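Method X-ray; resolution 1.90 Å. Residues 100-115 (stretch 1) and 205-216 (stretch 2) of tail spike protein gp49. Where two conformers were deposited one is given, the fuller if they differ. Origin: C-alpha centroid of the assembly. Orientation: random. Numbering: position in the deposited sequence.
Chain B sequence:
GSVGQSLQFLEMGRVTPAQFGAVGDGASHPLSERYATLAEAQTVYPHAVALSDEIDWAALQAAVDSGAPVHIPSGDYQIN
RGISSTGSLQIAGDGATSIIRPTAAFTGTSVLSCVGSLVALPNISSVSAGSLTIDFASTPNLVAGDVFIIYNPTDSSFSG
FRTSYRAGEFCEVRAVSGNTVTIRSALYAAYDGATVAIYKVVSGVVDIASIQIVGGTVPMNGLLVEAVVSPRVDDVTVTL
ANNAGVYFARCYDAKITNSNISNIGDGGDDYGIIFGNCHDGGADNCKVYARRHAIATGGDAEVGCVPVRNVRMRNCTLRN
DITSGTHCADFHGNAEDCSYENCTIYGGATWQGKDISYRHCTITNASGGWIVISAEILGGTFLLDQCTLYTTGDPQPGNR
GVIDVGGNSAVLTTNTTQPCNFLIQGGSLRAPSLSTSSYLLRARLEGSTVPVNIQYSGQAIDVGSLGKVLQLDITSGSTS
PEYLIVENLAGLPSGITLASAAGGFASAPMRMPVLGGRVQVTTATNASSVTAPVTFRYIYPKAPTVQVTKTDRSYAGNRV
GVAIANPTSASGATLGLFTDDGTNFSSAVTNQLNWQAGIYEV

Stretch 1 100-115: IRPTAAFTGTSVLSCV
Stretch 2 205-216: VVDIASIQIVGG

How do the two backbones meet? Strand 100-103 runs parallel to strand 212-214, their axes crossing at -15° and approaching to 4.9 Å. Ile100 is the pivot: it faces Ile213, CA to CA 4.9 Å, in a parallel bridge and, as such a bridge requires, bonds to the residues flanking its partner. Ile100 N donates to Gln212 O (2.8 Å, 165°), and Val214 N donates to Ile100 O (3.0 Å, 151°). Ile213 CA adds a CA-H...O contact to Ile100 O at 3.5 Å. Both bridge residues are extended, with phi/psi -108/123 and -105/120.

What happens to the ladder beyond Val214? Pro102 (-52/137) has no amide hydrogen to continue it. Its CD instead lies 3.2 Å from Val214 O, and a water takes up the bonding, donating to Pro102 O (2.8 Å) and Val214 O (2.9 Å). Val214, chi1 t, points sideways, and its CG1 rests 3.7 Å from NH1 of Arg101, whose side chain runs t, t, m.

Where do the apolar side chains gather? Ile100 and Ile213, both m,t, project to the same face of the sheet. After a type I turn from Thr103 to Phe106, closed by Phe106 N to Thr103 O at 3.0 Å, and further corners, the chain brings Val111 and Leu112 to this cluster. Val111 CG2 (chi1 t) packs 3.9 Å from Ile213 CG2. Leu112 (-158°, 49°) sets CD2 among Ile211 CD1 (3.8 Å), Ile208 CG2 (4.0 Å) and Ile213 CD1 (4.2 Å). Ile211 (p,t) also brings CD1 to 4.1 Å from Ile100 CD1.

What extends the packing further along? Cys114 and Val206, both chi1 t, point toward each other's stretch. Their CA atoms are 7.5 Å apart, so side chains alone bridge the gap, with Cys114 SG 3.6 Å from Val206 CG2 in an apolar contact.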

ATOM      1  N   ILE B 100      -9.882 -13.307 -31.384  1.00  8.48           N
ATOM      2  CA  ILE B 100      -9.448 -12.708 -32.647  1.00  9.61           C
ATOM      3  C   ILE B 100      -8.039 -13.235 -32.955  1.00  9.82           C
ATOM      4  O   ILE B 100      -7.120 -13.089 -32.144  1.00 10.31           O
ATOM      5  CB  ILE B 100      -9.415 -11.164 -32.571  1.00 10.21           C
ATOM      6  CG1 ILE B 100     -10.801 -10.596 -32.281  1.00 12.12           C
ATOM      7  CG2 ILE B 100      -8.848 -10.574 -33.849  1.00 12.28           C
ATOM      8  CD1 ILE B 100     -10.774  -9.098 -31.870  1.00 13.27           C
ATOM      9  N   ARG B 101      -7.875 -13.854 -34.116  1.00  7.60           N
ATOM     10  CA  ARG B 101      -6.682 -14.662 -34.388  1.00 10.63           C
ATOM     11  C   ARG B 101      -6.104 -14.350 -35.757  1.00  8.51           C
ATOM     12  O   ARG B 101      -6.633 -14.803 -36.773  1.00 11.24           O
ATOM     13  CB  ARG B 101      -7.027 -16.170 -34.324  1.00 11.05           C
ATOM     14  CG  ARG B 101      -5.796 -17.094 -34.369  1.00 17.39           C
ATOM     15  CD  ARG B 101      -6.182 -18.571 -34.587  1.00 13.73           C
ATOM     16  NE  ARG B 101      -7.067 -19.023 -33.514  1.00 11.12           N
ATOM     17  CZ  ARG B 101      -6.642 -19.479 -32.338  1.00 16.02           C
ATOM     18  NH1 ARG B 101      -5.343 -19.554 -32.070  1.00 18.48           N
ATOM     19  NH2 ARG B 101      -7.509 -19.855 -31.418  1.00 16.85           N
ATOM     20  N   PRO B 102      -5.008 -13.580 -35.802  1.00  8.95           N
ATOM     21  CA  PRO B 102      -4.264 -13.401 -37.051  1.00  8.07           C
ATOM     22  C   PRO B 102      -3.899 -14.739 -37.712  1.00 11.24           C
ATOM     23  O   PRO B 102      -3.475 -15.667 -37.024  1.00  9.00           O
ATOM     24  CB  PRO B 102      -2.989 -12.689 -36.569  1.00  8.31           C
ATOM     25  CG  PRO B 102      -3.520 -11.795 -35.456  1.00  8.82           C
ATOM     26  CD  PRO B 102      -4.516 -12.690 -34.733  1.00  8.13           C
ATOM     27  N   THR B 103      -4.045 -14.842 -39.029  1.00  9.45           N
ATOM     28  CA  THR B 103      -3.717 -16.082 -39.711  1.00 11.81           C
ATOM     29  C   THR B 103      -2.259 -16.022 -40.160  1.00 13.19           C
ATOM     30  O   THR B 103      -1.576 -15.001 -39.978  1.00 11.12           O
ATOM     31  CB  THR B 103      -4.582 -16.281 -40.974  1.00 12.20           C
ATOM     32  OG1 THR B 103      -4.277 -15.246 -41.899  1.00 15.74           O
ATOM     33  CG2 THR B 103      -6.050 -16.192 -40.629  1.00 12.48           C
ATOM     34  N   ALA B 104      -1.778 -17.114 -40.747  1.00 12.61           N
ATOM     35  CA  ALA B 104      -0.407 -17.153 -41.242  1.00 15.29           C
ATOM     36  C   ALA B 104      -0.176 -16.060 -42.285  1.00 15.55           C
ATOM     37  O   ALA B 104       0.959 -15.637 -42.501  1.00 14.91           O
ATOM     38  CB  ALA B 104      -0.101 -18.538 -41.854  1.00 18.01           C
ATOM     39  N   ALA B 105      -1.256 -15.623 -42.942  1.00 13.33           N
ATOM     40  CA  ALA B 105      -1.156 -14.616 -44.003  1.00 11.55           C
ATOM     41  C   ALA B 105      -1.265 -13.175 -43.491  1.00 13.64           C
ATOM     42  O   ALA B 105      -1.328 -12.240 -44.286  1.00 14.15           O
ATOM     43  CB  ALA B 105      -2.226 -14.857 -45.048  1.00 12.08           C
ATOM     44  N   PHE B 106      -1.289 -12.988 -42.173  1.00 12.92           N
ATOM     45  CA  PHE B 106      -1.484 -11.650 -41.614  1.00  9.85           C
ATOM     46  C   PHE B 106      -0.444 -10.656 -42.072  1.00 11.46           C
ATOM     47  O   PHE B 106       0.764 -10.959 -42.096  1.00 12.53           O
ATOM     48  CB  PHE B 106      -1.469 -11.701 -40.082  1.00 14.09           C
ATOM     49  CG  PHE B 106      -1.845 -10.396 -39.424  1.00 11.18           C
ATOM     50  CD1 PHE B 106      -3.176 -10.085 -39.194  1.00 10.44           C
ATOM     51  CD2 PHE B 106      -0.858  -9.483 -39.030  1.00 11.47           C
ATOM     52  CE1 PHE B 106      -3.517  -8.884 -38.561  1.00  8.57           C
ATOM     53  CE2 PHE B 106      -1.186  -8.282 -38.410  1.00  9.75           C
ATOM     54  CZ  PHE B 106      -2.524  -7.981 -38.174  1.00  9.78           C
ATOM     55  N   THR B 107      -0.919  -9.466 -42.437  1.00 10.64           N
ATOM     56  CA  THR B 107      -0.046  -8.317 -42.642  1.00 13.85           C
ATOM     57  C   THR B 107      -0.624  -7.134 -41.899  1.00 15.98           C
ATOM     58  O   THR B 107      -1.843  -6.906 -41.920  1.00 16.44           O
ATOM     59  CB  THR B 107       0.164  -7.938 -44.144  1.00 18.99           C
ATOM     60  OG1 THR B 107      -1.096  -7.632 -44.748  1.00 27.34           O
ATOM     61  CG2 THR B 107       0.816  -9.079 -44.905  1.00 20.96           C
ATOM     62  N   GLY B 108       0.248  -6.388 -41.230  1.00 14.92           N
ATOM     63  CA  GLY B 108      -0.195  -5.260 -40.431  1.00 14.61           C
ATOM     64  C   GLY B 108       0.668  -5.045 -39.204  1.00 14.35           C
ATOM     65  O   GLY B 108       1.384  -5.933 -38.760  1.00 13.87           O
ATOM     66  N   THR B 109       0.584  -3.845 -38.651  1.00 10.91           N
ATOM     67  CA  THR B 109       1.385  -3.465 -37.496  1.00 13.68           C
ATOM     68  C   THR B 109       0.767  -3.958 -36.189  1.00 11.80           C
ATOM     69  O   THR B 109       1.491  -4.395 -35.286  1.00 12.79           O
ATOM     70  CB  THR B 109       1.535  -1.939 -37.473  1.00 16.32           C
ATOM     71  OG1 THR B 109       2.184  -1.522 -38.676  1.00 23.97           O
ATOM     72  CG2 THR B 109       2.389  -1.495 -36.294  1.00 19.04           C
ATOM     73  N   SER B 110      -0.566  -3.885 -36.090  1.00  9.40           N
ATOM     74  CA  SER B 110      -1.282  -4.219 -34.861  1.00  7.99           C
ATOM     75  C   SER B 110      -2.509  -5.091 -35.148  1.00  9.05           C
ATOM     76  O   SER B 110      -3.127  -4.990 -36.214  1.00  7.24           O
ATOM     77  CB  SER B 110      -1.758  -2.934 -34.146  1.00  7.01           C
ATOM     78  OG  SER B 110      -0.683  -2.023 -33.999  1.00  8.90           O
ATOM     79  N   VAL B 111      -2.867  -5.937 -34.194  1.00  6.35           N
ATOM     80  CA  VAL B 111      -4.086  -6.739 -34.361  1.00  9.28           C
ATOM     81  C   VAL B 111      -5.332  -5.853 -34.286  1.00  9.31           C
ATOM     82  O   VAL B 111      -6.235  -5.954 -35.115  1.00 10.45           O
ATOM     83  CB  VAL B 111      -4.200  -7.873 -33.324  1.00  7.77           C
ATOM     84  CG1 VAL B 111      -5.460  -8.706 -33.606  1.00  8.44           C
ATOM     85  CG2 VAL B 111      -2.947  -8.775 -33.371  1.00  7.21           C
ATOM     86  N   LEU B 112      -5.360  -4.973 -33.284  1.00  7.23           N
ATOM     87  CA  LEU B 112      -6.478  -4.101 -33.038  1.00  8.46           C
ATOM     88  C   LEU B 112      -5.856  -2.741 -32.745  1.00 11.26           C
ATOM     89  O   LEU B 112      -4.864  -2.655 -31.997  1.00 10.92           O
ATOM     90  CB  LEU B 112      -7.225  -4.630 -31.806  1.00 11.76           C
ATOM     91  CG  LEU B 112      -8.678  -4.321 -31.510  1.00 18.55           C
ATOM     92  CD1 LEU B 112      -9.473  -4.582 -32.781  1.00 22.81           C
ATOM     93  CD2 LEU B 112      -9.195  -5.210 -30.377  1.00 12.86           C
ATOM     94  N   SER B 113      -6.388  -1.685 -33.352  1.00  7.86           N
ATOM     95  CA  SER B 113      -5.790  -0.371 -33.126  1.00  9.80           C
ATOM     96  C   SER B 113      -6.786   0.766 -33.240  1.00  7.30           C
ATOM     97  O   SER B 113      -7.731   0.718 -34.048  1.00  6.79           O
ATOM     98  CB  SER B 113      -4.594  -0.123 -34.062  1.00 10.11           C
ATOM     99  OG  SER B 113      -5.010  -0.073 -35.419  1.00 14.44           O
ATOM    100  N   CYS B 114      -6.564   1.798 -32.428  1.00  6.85           N
ATOM    101  CA  CYS B 114      -7.329   3.029 -32.539  1.00  6.64           C
ATOM    102  C   CYS B 114      -6.379   4.205 -32.372  1.00  9.77           C
ATOM    103  O   CYS B 114      -5.589   4.232 -31.422  1.00 10.14           O
ATOM    104  CB  CYS B 114      -8.438   3.113 -31.487  1.00  6.04           C
ATOM    105  SG  CYS B 114      -9.524   4.540 -31.817  1.00 10.92           S
ATOM    106  N   VAL B 115      -6.430   5.154 -33.307  1.00  8.85           N
ATOM    107  CA  VAL B 115      -5.519   6.301 -33.271  1.00  7.45           C
ATOM    108  C   VAL B 115      -6.330   7.615 -33.273  1.00  9.74           C
ATOM    109  O   VAL B 115      -7.150   7.857 -34.176  1.00  9.39           O
ATOM    110  CB  VAL B 115      -4.554   6.293 -34.489  1.00 14.29           C
ATOM    111  CG1 VAL B 115      -3.544   7.459 -34.414  1.00  9.59           C
ATOM    112  CG2 VAL B 115      -3.840   4.946 -34.620  1.00 14.99           C
ATOM    113  N   VAL B 205     -14.444   7.578 -28.039  1.00 14.62           N
ATOM    114  CA  VAL B 205     -14.494   6.552 -27.000  1.00 10.56           C
ATOM    115  C   VAL B 205     -13.697   5.310 -27.407  1.00 11.32           C
ATOM    116  O   VAL B 205     -13.961   4.717 -28.449  1.00  8.32           O
ATOM    117  CB  VAL B 205     -15.977   6.192 -26.722  1.00  9.53           C
ATOM    118  CG1 VAL B 205     -16.110   5.045 -25.702  1.00  9.92           C
ATOM    119  CG2 VAL B 205     -16.717   7.469 -26.243  1.00 15.13           C
ATOM    120  N   VAL B 206     -12.727   4.930 -26.582  1.00  9.56           N
ATOM    121  CA  VAL B 206     -12.031   3.659 -26.752  1.00  7.45           C
ATOM    122  C   VAL B 206     -12.264   2.742 -25.567  1.00  8.36           C
ATOM    123  O   VAL B 206     -11.941   3.074 -24.421  1.00  8.83           O
ATOM    124  CB  VAL B 206     -10.522   3.859 -27.005  1.00 11.03           C
ATOM    125  CG1 VAL B 206      -9.786   2.516 -27.058  1.00  5.20           C
ATOM    126  CG2 VAL B 206     -10.350   4.644 -28.308  1.00 11.49           C
ATOM    127  N   ASP B 207     -12.843   1.579 -25.853  1.00  7.68           N
ATOM    128  CA  ASP B 207     -13.195   0.633 -24.806  1.00  7.89           C
ATOM    129  C   ASP B 207     -13.076  -0.765 -25.411  1.00  9.76           C
ATOM    130  O   ASP B 207     -13.825  -1.120 -26.315  1.00 12.61           O
ATOM    131  CB  ASP B 207     -14.625   0.916 -24.308  1.00 11.33           C
ATOM    132  CG  ASP B 207     -14.962   0.172 -23.015  1.00 22.37           C
ATOM    133  OD1 ASP B 207     -14.234  -0.769 -22.649  1.00 27.41           O
ATOM    134  OD2 ASP B 207     -15.980   0.519 -22.372  1.00 29.05           O
ATOM    135  N   ILE B 208     -12.100  -1.521 -24.933  0.50  7.54           N
ATOM    136  CA  ILE B 208     -11.875  -2.879 -25.394  0.50  8.91           C
ATOM    137  C   ILE B 208     -12.055  -3.753 -24.169  0.50  8.59           C
ATOM    138  O   ILE B 208     -11.421  -3.525 -23.135  0.50  7.80           O
ATOM    139  CB  ILE B 208     -10.442  -3.039 -25.962  0.50  9.78           C
ATOM    140  CG1 ILE B 208     -10.123  -1.917 -26.961  0.50  9.05           C
ATOM    141  CG2 ILE B 208     -10.239  -4.431 -26.585  0.50  7.93           C
ATOM    142  CD1 ILE B 208     -11.067  -1.836 -28.136  0.50  8.45           C
ATOM    143  N   ALA B 209     -12.937  -4.735 -24.256  1.00  7.49           N
ATOM    144  CA  ALA B 209     -13.133  -5.615 -23.110  1.00  6.05           C
ATOM    145  C   ALA B 209     -13.505  -7.041 -23.466  1.00  5.07           C
ATOM    146  O   ALA B 209     -14.148  -7.287 -24.486  1.00  7.47           O
ATOM    147  CB  ALA B 209     -14.176  -5.010 -22.151  1.00  7.14           C
ATOM    148  N   SER B 210     -13.076  -7.969 -22.618  1.00  6.83           N
ATOM    149  CA  SER B 210     -13.654  -9.309 -22.598  1.00  6.70           C
ATOM    150  C   SER B 210     -13.508 -10.011 -23.919  1.00  8.26           C
ATOM    151  O   SER B 210     -14.499 -10.551 -24.451  1.00  8.37           O
ATOM    152  CB  SER B 210     -15.126  -9.198 -22.232  1.00  7.13           C
ATOM    153  OG  SER B 210     -15.253  -8.790 -20.884  1.00 11.89           O
ATOM    154  N   ILE B 211     -12.285  -9.980 -24.451  1.00  7.70           N
ATOM    155  CA  ILE B 211     -11.933 -10.691 -25.673  1.00  6.12           C
ATOM    156  C   ILE B 211     -10.552 -11.317 -25.450  1.00  8.41           C
ATOM    157  O   ILE B 211      -9.846 -10.992 -24.482  1.00  9.46           O
ATOM    158  CB  ILE B 211     -11.883  -9.766 -26.914  1.00  4.75           C
ATOM    159  CG1 ILE B 211     -10.862  -8.631 -26.704  1.00  8.09           C
ATOM    160  CG2 ILE B 211     -13.271  -9.206 -27.260  1.00  5.72           C
ATOM    161  CD1 ILE B 211     -10.363  -7.956 -27.986  1.00  9.87           C
ATOM    162  N   GLN B 212     -10.196 -12.231 -26.329  1.00  6.66           N
ATOM    163  CA  GLN B 212      -8.847 -12.779 -26.374  1.00  8.60           C
ATOM    164  C   GLN B 212      -8.242 -12.543 -27.760  1.00 10.90           C
ATOM    165  O   GLN B 212      -8.871 -12.823 -28.785  1.00 12.13           O
ATOM    166  CB  GLN B 212      -8.847 -14.268 -26.024  1.00  7.03           C
ATOM    167  CG  GLN B 212      -7.485 -14.961 -26.277  1.00  8.18           C
ATOM    168  CD  GLN B 212      -7.367 -16.344 -25.644  1.00 12.41           C
ATOM    169  OE1 GLN B 212      -6.260 -16.839 -25.472  1.00 11.62           O
ATOM    170  NE2 GLN B 212      -8.504 -16.979 -25.309  1.00 13.02           N
ATOM    171  N   ILE B 213      -7.045 -11.980 -27.783  1.00  6.65           N
ATOM    172  CA  ILE B 213      -6.289 -11.836 -29.022  1.00  4.62           C
ATOM    173  C   ILE B 213      -5.193 -12.895 -28.984  1.00  6.18           C
ATOM    174  O   ILE B 213      -4.382 -12.904 -28.056  1.00  6.40           O
ATOM    175  CB  ILE B 213      -5.663 -10.438 -29.092  1.00  8.67           C
ATOM    176  CG1 ILE B 213      -6.751  -9.411 -29.364  1.00  9.79           C
ATOM    177  CG2 ILE B 213      -4.546 -10.366 -30.182  1.00  7.93           C
ATOM    178  CD1 ILE B 213      -6.260  -8.007 -29.186  1.00 12.78           C
ATOM    179  N   VAL B 214      -5.181 -13.817 -29.952  1.00  7.22           N
ATOM    180  CA  VAL B 214      -4.038 -14.727 -30.067  1.00  8.44           C
ATOM    181  C   VAL B 214      -3.228 -14.223 -31.239  1.00 10.44           C
ATOM    182  O   VAL B 214      -3.515 -14.567 -32.400  1.00 10.48           O
ATOM    183  CB  VAL B 214      -4.471 -16.167 -30.284  1.00 12.56           C
ATOM    184  CG1 VAL B 214      -3.238 -17.101 -30.363  1.00  9.53           C
ATOM    185  CG2 VAL B 214      -5.422 -16.592 -29.153  1.00 10.86           C
ATOM    186  N   GLY B 215      -2.240 -13.375 -30.931  1.00  8.78           N
ATOM    187  CA  GLY B 215      -1.565 -12.563 -31.930  1.00 11.39           C
ATOM    188  C   GLY B 215      -0.586 -13.274 -32.858  1.00 14.54           C
ATOM    189  O   GLY B 215      -0.452 -12.910 -34.031  1.00 14.82           O
ATOM    190  N   GLY B 216       0.105 -14.281 -32.346  1.00 15.67           N
ATOM    191  CA  GLY B 216       1.093 -14.980 -33.146  1.00 16.45           C
ATOM    192  C   GLY B 216       2.377 -14.174 -33.312  1.00 15.30           C
ATOM    193  O   GLY B 216       2.702 -13.281 -32.511  1.00 12.86           O
TER
HETATM  194  O   HOH W   1      -2.245 -15.999 -34.528  1.00 10.30           O